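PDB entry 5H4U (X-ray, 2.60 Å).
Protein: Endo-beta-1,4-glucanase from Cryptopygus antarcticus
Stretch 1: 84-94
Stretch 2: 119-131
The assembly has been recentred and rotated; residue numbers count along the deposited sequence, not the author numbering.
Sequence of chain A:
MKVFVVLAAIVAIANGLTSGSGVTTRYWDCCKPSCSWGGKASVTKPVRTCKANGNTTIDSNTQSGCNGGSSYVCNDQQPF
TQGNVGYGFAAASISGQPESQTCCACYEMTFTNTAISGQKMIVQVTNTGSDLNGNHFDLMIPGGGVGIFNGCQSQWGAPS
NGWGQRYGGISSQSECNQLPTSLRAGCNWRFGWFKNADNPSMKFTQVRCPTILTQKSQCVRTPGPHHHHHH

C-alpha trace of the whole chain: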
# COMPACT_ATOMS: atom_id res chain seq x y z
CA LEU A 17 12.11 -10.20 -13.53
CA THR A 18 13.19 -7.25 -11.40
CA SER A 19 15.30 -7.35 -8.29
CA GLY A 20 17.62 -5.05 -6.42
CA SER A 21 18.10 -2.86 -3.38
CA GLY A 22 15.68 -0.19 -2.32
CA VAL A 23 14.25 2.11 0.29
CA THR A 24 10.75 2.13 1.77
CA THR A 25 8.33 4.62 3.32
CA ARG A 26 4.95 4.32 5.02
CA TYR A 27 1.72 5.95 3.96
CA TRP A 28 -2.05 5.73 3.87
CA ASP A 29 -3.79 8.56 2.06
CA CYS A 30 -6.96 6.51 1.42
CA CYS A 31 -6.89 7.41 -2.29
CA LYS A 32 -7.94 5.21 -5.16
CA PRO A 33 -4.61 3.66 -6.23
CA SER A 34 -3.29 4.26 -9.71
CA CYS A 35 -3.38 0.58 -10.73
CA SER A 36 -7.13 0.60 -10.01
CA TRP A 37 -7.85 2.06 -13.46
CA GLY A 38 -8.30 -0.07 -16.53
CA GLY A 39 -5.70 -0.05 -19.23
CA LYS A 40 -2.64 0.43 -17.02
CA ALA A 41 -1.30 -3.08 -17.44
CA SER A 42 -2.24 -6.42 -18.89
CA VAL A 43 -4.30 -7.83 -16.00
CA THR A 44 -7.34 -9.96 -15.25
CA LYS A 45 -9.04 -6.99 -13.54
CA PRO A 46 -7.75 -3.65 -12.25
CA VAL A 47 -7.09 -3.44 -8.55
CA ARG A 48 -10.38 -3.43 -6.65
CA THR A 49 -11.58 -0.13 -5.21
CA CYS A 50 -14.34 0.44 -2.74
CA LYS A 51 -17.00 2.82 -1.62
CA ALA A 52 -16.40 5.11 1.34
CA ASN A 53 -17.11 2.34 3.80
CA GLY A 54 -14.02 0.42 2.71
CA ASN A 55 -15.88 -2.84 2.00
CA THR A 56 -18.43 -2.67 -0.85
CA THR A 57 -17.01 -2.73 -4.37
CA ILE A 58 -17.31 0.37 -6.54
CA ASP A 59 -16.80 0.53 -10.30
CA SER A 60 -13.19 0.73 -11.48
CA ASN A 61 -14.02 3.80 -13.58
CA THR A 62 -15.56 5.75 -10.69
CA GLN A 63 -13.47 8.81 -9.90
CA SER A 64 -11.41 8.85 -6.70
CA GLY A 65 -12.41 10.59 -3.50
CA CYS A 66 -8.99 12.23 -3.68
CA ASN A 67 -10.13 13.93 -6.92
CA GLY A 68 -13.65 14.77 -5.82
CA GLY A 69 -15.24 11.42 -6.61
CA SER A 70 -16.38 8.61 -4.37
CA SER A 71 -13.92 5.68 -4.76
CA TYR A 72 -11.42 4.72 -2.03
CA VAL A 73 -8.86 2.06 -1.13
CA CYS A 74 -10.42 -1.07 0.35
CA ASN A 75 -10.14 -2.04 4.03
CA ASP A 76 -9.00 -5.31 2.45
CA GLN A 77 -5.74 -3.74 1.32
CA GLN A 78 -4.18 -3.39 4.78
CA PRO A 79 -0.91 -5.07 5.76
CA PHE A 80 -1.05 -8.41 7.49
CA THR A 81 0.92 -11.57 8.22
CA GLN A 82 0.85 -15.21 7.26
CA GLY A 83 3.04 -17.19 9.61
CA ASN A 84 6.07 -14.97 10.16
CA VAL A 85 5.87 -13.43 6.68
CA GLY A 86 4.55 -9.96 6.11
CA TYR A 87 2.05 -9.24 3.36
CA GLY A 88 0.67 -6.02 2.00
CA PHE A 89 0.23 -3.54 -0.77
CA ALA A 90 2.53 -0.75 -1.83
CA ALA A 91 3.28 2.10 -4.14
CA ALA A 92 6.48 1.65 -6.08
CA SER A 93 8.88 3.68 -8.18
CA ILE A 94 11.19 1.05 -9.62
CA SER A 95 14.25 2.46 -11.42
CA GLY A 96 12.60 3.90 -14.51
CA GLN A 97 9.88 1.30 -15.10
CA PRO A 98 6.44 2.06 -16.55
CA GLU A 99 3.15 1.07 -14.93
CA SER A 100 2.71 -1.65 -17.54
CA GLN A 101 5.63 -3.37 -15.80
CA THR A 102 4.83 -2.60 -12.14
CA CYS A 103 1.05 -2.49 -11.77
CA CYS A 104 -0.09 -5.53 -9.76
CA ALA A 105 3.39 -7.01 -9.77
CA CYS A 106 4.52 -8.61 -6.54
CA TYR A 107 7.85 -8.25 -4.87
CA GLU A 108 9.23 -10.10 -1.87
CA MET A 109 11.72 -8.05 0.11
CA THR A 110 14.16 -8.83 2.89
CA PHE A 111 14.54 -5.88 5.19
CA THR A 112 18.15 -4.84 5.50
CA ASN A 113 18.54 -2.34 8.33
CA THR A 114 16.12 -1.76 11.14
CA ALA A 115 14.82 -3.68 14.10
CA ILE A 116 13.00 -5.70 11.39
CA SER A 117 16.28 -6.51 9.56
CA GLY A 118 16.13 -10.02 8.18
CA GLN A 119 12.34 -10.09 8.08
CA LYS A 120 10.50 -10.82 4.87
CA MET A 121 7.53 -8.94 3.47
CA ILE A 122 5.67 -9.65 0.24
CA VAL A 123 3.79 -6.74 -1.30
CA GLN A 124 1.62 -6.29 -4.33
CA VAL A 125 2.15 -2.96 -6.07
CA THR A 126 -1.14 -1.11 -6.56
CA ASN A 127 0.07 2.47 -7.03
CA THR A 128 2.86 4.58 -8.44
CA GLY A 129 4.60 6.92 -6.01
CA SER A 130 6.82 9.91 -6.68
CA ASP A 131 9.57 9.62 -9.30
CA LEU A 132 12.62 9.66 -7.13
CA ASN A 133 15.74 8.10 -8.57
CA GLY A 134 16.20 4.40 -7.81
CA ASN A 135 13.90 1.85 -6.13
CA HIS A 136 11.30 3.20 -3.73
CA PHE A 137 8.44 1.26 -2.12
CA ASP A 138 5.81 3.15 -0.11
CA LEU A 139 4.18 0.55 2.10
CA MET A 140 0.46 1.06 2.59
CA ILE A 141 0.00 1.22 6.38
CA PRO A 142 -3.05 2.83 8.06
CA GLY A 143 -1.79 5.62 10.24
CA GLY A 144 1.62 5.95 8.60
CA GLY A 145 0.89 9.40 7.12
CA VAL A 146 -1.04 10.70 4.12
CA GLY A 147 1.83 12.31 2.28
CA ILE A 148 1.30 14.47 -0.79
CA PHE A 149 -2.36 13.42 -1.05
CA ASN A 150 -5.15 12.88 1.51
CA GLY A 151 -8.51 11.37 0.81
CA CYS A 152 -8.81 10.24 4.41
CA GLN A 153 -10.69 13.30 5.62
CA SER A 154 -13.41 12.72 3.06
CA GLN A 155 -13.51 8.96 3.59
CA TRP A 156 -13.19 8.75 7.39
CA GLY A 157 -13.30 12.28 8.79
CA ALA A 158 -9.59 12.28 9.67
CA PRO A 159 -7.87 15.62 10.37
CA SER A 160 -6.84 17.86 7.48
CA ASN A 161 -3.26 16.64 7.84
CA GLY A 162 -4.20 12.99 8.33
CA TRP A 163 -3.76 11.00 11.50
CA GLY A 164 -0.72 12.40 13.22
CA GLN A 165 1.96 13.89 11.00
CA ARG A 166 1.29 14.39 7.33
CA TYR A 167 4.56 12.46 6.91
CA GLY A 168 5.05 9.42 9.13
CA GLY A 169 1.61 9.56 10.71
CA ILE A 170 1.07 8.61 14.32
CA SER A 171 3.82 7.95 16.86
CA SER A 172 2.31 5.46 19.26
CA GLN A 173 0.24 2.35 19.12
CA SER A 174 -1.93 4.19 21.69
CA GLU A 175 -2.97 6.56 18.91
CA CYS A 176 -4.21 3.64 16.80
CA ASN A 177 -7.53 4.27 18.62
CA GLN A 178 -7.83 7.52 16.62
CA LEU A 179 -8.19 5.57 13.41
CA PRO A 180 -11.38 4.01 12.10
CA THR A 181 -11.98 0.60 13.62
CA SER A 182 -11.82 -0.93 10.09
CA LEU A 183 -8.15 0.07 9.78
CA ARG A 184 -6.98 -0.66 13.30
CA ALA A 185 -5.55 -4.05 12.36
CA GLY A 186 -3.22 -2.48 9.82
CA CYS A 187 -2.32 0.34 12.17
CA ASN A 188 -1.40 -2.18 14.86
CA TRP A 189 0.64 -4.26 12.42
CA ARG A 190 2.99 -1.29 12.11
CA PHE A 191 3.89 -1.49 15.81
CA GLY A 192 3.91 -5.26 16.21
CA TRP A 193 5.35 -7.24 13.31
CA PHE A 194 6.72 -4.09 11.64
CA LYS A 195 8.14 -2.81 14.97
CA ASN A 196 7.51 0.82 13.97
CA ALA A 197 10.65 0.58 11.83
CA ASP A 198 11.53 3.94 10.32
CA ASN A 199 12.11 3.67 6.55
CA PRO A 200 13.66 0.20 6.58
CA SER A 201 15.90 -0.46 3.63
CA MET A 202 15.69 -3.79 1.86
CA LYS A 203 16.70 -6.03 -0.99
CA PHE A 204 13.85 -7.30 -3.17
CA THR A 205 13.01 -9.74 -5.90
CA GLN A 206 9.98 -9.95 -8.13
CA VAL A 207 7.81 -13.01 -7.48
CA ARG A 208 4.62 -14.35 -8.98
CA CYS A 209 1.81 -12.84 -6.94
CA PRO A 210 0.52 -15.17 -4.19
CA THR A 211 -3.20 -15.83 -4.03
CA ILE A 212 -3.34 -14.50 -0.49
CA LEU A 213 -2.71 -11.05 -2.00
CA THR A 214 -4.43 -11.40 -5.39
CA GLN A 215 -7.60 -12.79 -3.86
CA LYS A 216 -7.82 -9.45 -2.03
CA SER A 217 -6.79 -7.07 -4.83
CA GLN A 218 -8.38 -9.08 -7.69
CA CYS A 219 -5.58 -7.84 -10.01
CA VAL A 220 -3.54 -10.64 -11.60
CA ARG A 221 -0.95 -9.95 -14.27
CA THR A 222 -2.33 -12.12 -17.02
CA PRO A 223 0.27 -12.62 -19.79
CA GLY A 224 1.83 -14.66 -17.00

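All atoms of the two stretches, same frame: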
# COMPACT_ATOMS: atom_id res chain seq x y z
N ASN A 84 5.20 -16.09 9.81
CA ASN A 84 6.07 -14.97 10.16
C ASN A 84 6.29 -14.02 8.99
O ASN A 84 7.07 -13.08 9.12
CB ASN A 84 7.44 -15.47 10.60
CG ASN A 84 7.36 -16.59 11.55
OD1 ASN A 84 7.78 -17.72 11.25
ND2 ASN A 84 6.86 -16.31 12.74
N VAL A 85 5.61 -14.22 7.87
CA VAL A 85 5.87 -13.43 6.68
C VAL A 85 4.89 -12.28 6.63
O VAL A 85 3.69 -12.47 6.86
CB VAL A 85 5.77 -14.29 5.41
CG1 VAL A 85 6.25 -13.49 4.20
CG2 VAL A 85 6.59 -15.54 5.58
N GLY A 86 5.41 -11.09 6.34
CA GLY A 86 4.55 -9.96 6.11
C GLY A 86 3.94 -9.97 4.72
O GLY A 86 4.50 -10.54 3.77
N TYR A 87 2.77 -9.35 4.61
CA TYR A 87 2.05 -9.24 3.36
C TYR A 87 1.39 -7.87 3.29
O TYR A 87 0.98 -7.33 4.32
CB TYR A 87 1.00 -10.35 3.20
CG TYR A 87 1.64 -11.66 2.87
CD1 TYR A 87 1.90 -12.01 1.57
CD2 TYR A 87 2.01 -12.54 3.88
CE1 TYR A 87 2.51 -13.21 1.27
CE2 TYR A 87 2.62 -13.75 3.60
CZ TYR A 87 2.87 -14.07 2.28
OH TYR A 87 3.48 -15.26 1.98
N GLY A 88 1.33 -7.30 2.11
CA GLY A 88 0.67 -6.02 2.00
C GLY A 88 0.65 -5.51 0.59
O GLY A 88 0.93 -6.23 -0.38
N PHE A 89 0.30 -4.24 0.49
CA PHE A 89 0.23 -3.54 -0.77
C PHE A 89 1.11 -2.30 -0.69
O PHE A 89 1.42 -1.80 0.40
CB PHE A 89 -1.24 -3.25 -1.10
CG PHE A 89 -2.09 -4.50 -1.10
CD1 PHE A 89 -2.31 -5.20 -2.28
CD2 PHE A 89 -2.62 -5.01 0.08
CE1 PHE A 89 -3.05 -6.37 -2.29
CE2 PHE A 89 -3.36 -6.18 0.08
CZ PHE A 89 -3.58 -6.86 -1.10
N ALA A 90 1.57 -1.84 -1.84
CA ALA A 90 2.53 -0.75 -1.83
C ALA A 90 2.44 0.07 -3.11
O ALA A 90 1.95 -0.39 -4.15
CB ALA A 90 3.95 -1.28 -1.65
N ALA A 91 2.91 1.30 -3.00
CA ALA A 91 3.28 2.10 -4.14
C ALA A 91 4.74 1.82 -4.46
O ALA A 91 5.54 1.48 -3.58
CB ALA A 91 3.09 3.58 -3.87
N ALA A 92 5.09 1.88 -5.73
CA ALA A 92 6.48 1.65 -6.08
C ALA A 92 6.89 2.59 -7.19
O ALA A 92 6.08 3.07 -7.98
CB ALA A 92 6.74 0.20 -6.48
N SER A 93 8.19 2.83 -7.22
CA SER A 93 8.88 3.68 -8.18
C SER A 93 10.15 2.88 -8.42
O SER A 93 11.10 2.98 -7.65
CB SER A 93 9.15 5.05 -7.60
OG SER A 93 9.61 5.94 -8.59
N ILE A 94 10.11 2.01 -9.42
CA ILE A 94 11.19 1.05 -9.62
C ILE A 94 12.06 1.46 -10.79
O ILE A 94 11.77 1.11 -11.94
CB ILE A 94 10.64 -0.37 -9.83
CG1 ILE A 94 9.89 -0.83 -8.59
CG2 ILE A 94 11.79 -1.35 -10.08
CD1 ILE A 94 9.21 -2.17 -8.79
N GLN A 119 13.72 -9.71 8.27
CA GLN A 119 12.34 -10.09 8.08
C GLN A 119 11.93 -9.92 6.62
O GLN A 119 12.53 -9.17 5.85
CB GLN A 119 11.40 -9.28 8.99
CG GLN A 119 11.69 -9.41 10.48
CD GLN A 119 10.70 -8.63 11.35
OE1 GLN A 119 9.54 -8.44 10.97
NE2 GLN A 119 11.15 -8.19 12.53
N LYS A 120 10.90 -10.67 6.24
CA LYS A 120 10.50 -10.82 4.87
C LYS A 120 9.08 -10.30 4.72
O LYS A 120 8.17 -10.73 5.43
CB LYS A 120 10.53 -12.28 4.44
CG LYS A 120 11.86 -12.90 4.18
CD LYS A 120 11.68 -13.82 2.96
CE LYS A 120 12.46 -15.13 3.04
NZ LYS A 120 11.55 -16.29 2.72
N MET A 121 8.88 -9.40 3.77
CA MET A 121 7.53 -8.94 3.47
C MET A 121 7.27 -9.05 1.98
O MET A 121 8.13 -8.70 1.16
CB MET A 121 7.31 -7.51 3.92
CG MET A 121 5.90 -7.06 3.71
SD MET A 121 5.67 -5.32 4.10
CE MET A 121 3.87 -5.22 4.03
N ILE A 122 6.07 -9.49 1.63
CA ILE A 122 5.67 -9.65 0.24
C ILE A 122 4.55 -8.65 -0.01
O ILE A 122 3.54 -8.64 0.71
CB ILE A 122 5.24 -11.09 -0.05
CG1 ILE A 122 6.34 -12.04 0.39
CG2 ILE A 122 4.98 -11.27 -1.52
CD1 ILE A 122 6.01 -13.49 0.19
N VAL A 123 4.77 -7.77 -0.98
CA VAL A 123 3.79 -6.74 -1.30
C VAL A 123 3.35 -6.91 -2.74
O VAL A 123 4.10 -7.37 -3.61
CB VAL A 123 4.32 -5.31 -1.04
CG1 VAL A 123 4.67 -5.14 0.42
CG2 VAL A 123 5.52 -5.01 -1.90
N GLN A 124 2.10 -6.53 -2.99
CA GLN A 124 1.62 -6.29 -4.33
C GLN A 124 1.56 -4.78 -4.57
O GLN A 124 1.04 -4.03 -3.74
CB GLN A 124 0.25 -6.90 -4.57
CG GLN A 124 -0.15 -6.78 -6.04
CD GLN A 124 -1.53 -7.30 -6.33
OE1 GLN A 124 -2.36 -7.40 -5.43
NE2 GLN A 124 -1.79 -7.62 -7.59
N VAL A 125 2.10 -4.37 -5.71
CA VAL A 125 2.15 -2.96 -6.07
C VAL A 125 0.79 -2.59 -6.65
O VAL A 125 0.31 -3.23 -7.60
CB VAL A 125 3.29 -2.70 -7.06
CG1 VAL A 125 3.23 -1.27 -7.60
CG2 VAL A 125 4.63 -3.03 -6.43
N THR A 126 0.13 -1.59 -6.06
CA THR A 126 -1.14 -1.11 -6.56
C THR A 126 -1.10 0.37 -6.97
O THR A 126 -2.12 0.90 -7.45
CB THR A 126 -2.25 -1.34 -5.51
OG1 THR A 126 -2.01 -0.52 -4.36
CG2 THR A 126 -2.21 -2.79 -5.09
N ASN A 127 0.04 1.03 -6.82
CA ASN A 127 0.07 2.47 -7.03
C ASN A 127 1.47 2.87 -7.43
O ASN A 127 2.45 2.21 -7.08
CB ASN A 127 -0.33 3.23 -5.76
CG ASN A 127 -0.49 4.69 -6.01
OD1 ASN A 127 -1.34 5.11 -6.81
ND2 ASN A 127 0.34 5.49 -5.37
N THR A 128 1.57 4.00 -8.11
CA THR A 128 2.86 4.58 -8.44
C THR A 128 3.09 5.79 -7.56
O THR A 128 2.23 6.68 -7.50
CB THR A 128 2.95 4.98 -9.91
OG1 THR A 128 2.87 3.80 -10.72
CG2 THR A 128 4.27 5.67 -10.15
N GLY A 129 4.24 5.82 -6.88
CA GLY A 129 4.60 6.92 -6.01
C GLY A 129 5.24 8.07 -6.78
O GLY A 129 5.00 8.28 -7.96
N SER A 130 6.10 8.80 -6.07
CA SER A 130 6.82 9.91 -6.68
C SER A 130 8.06 9.40 -7.40
O SER A 130 8.68 8.42 -6.99
CB SER A 130 7.20 10.93 -5.62
OG SER A 130 6.05 11.65 -5.22
N ASP A 131 8.41 10.05 -8.52
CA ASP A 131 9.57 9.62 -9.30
C ASP A 131 10.85 10.11 -8.65
O ASP A 131 11.49 11.07 -9.08
CB ASP A 131 9.52 10.12 -10.74
CG ASP A 131 10.52 9.39 -11.63
OD1 ASP A 131 11.32 8.60 -11.08
OD2 ASP A 131 10.57 9.64 -12.86

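Residues 85-94 form a strand that pairs in parallel with the strand beginning at Lys120. The two N-to-C directions differ by 38°, so the strands are parallel but not exactly aligned. Gly86, Gly88, Ala90 and Ala92 carry the backbone bonds. Gly86 N donates to Lys120 O (2.9 Å), and Gly86 O accepts from Ile122 N (2.9 Å). Gly88 N donates to Ile122 O (2.9 Å), and Gly88 O accepts from Gln124 N (2.9 Å). Ala90 repeats the pattern, with Ala90 N to Gln124 O at 2.9 Å and Thr126 N to Ala90 O at 2.9 Å. Each of these residues therefore bonds to the two neighbours of its register partner, as expected of parallel strands.

The register then shifts by one. Ala90 lies beside Val125, but Ala91 lies beside Asn127. This is a beta bulge, and Thr126 is the extra residue, with psi near 0°. Pairing resumes beyond it, where Ala92 N donates to Asn127 O at 3.0 Å. The next bond, Gly129 N to Ala92 O, is weak at 3.5 Å. Short CA-H...O contacts supplement the ladder. Examples are Val123 CA to Gly88 O at 3.0 Å and Tyr87 CA to Ile122 O at 3.1 Å.

Side chains alternate between the two faces of the sheet. Tyr87, Phe89, Ile122 and Gln124 share one face. Ile122 CD1 packs against Tyr87 CE1 at 3.7 Å and Val85 CG1 at 4.0 Å, so the end of Ile122 touches both side chains. Gln124 OE1 lies at the edge of the Phe89 ring, 3.4 Å from Phe89 CE1. The Gln124 amide is hydrogen-bonded elsewhere in the structure. Phe89 CD1 also approaches Thr126 CG2 at 3.7 Å. Further along this face, Ala91 CB lies 3.7 Å from Asn127 ND2.

The opposite face carries Met121, Val123 and Val125, with Ala90 and Ala92. The extended Met121 side chain, with all three chi angles t, runs over the glycine positions. Met121 CE lies 3.8 Å from Gly88 N and 3.6 Å from Tyr87 O. A CB on Gly88 would clash with Met121 CE at 2.8 Å, and one on Gly86 would be tight against Met121 CG at 3.1 Å. The alanines make apolar contacts on this face: Ala90 CB to Val123 CG2 is 4.1 Å, and Ala92 CB to Val125 CG2 is 3.9 Å.

Near the end of the contact, a side chain joins the hydrogen bonding. Ser93 points toward the other stretch, and Ser93 OG donates to Ser130 O at 3.1 Å.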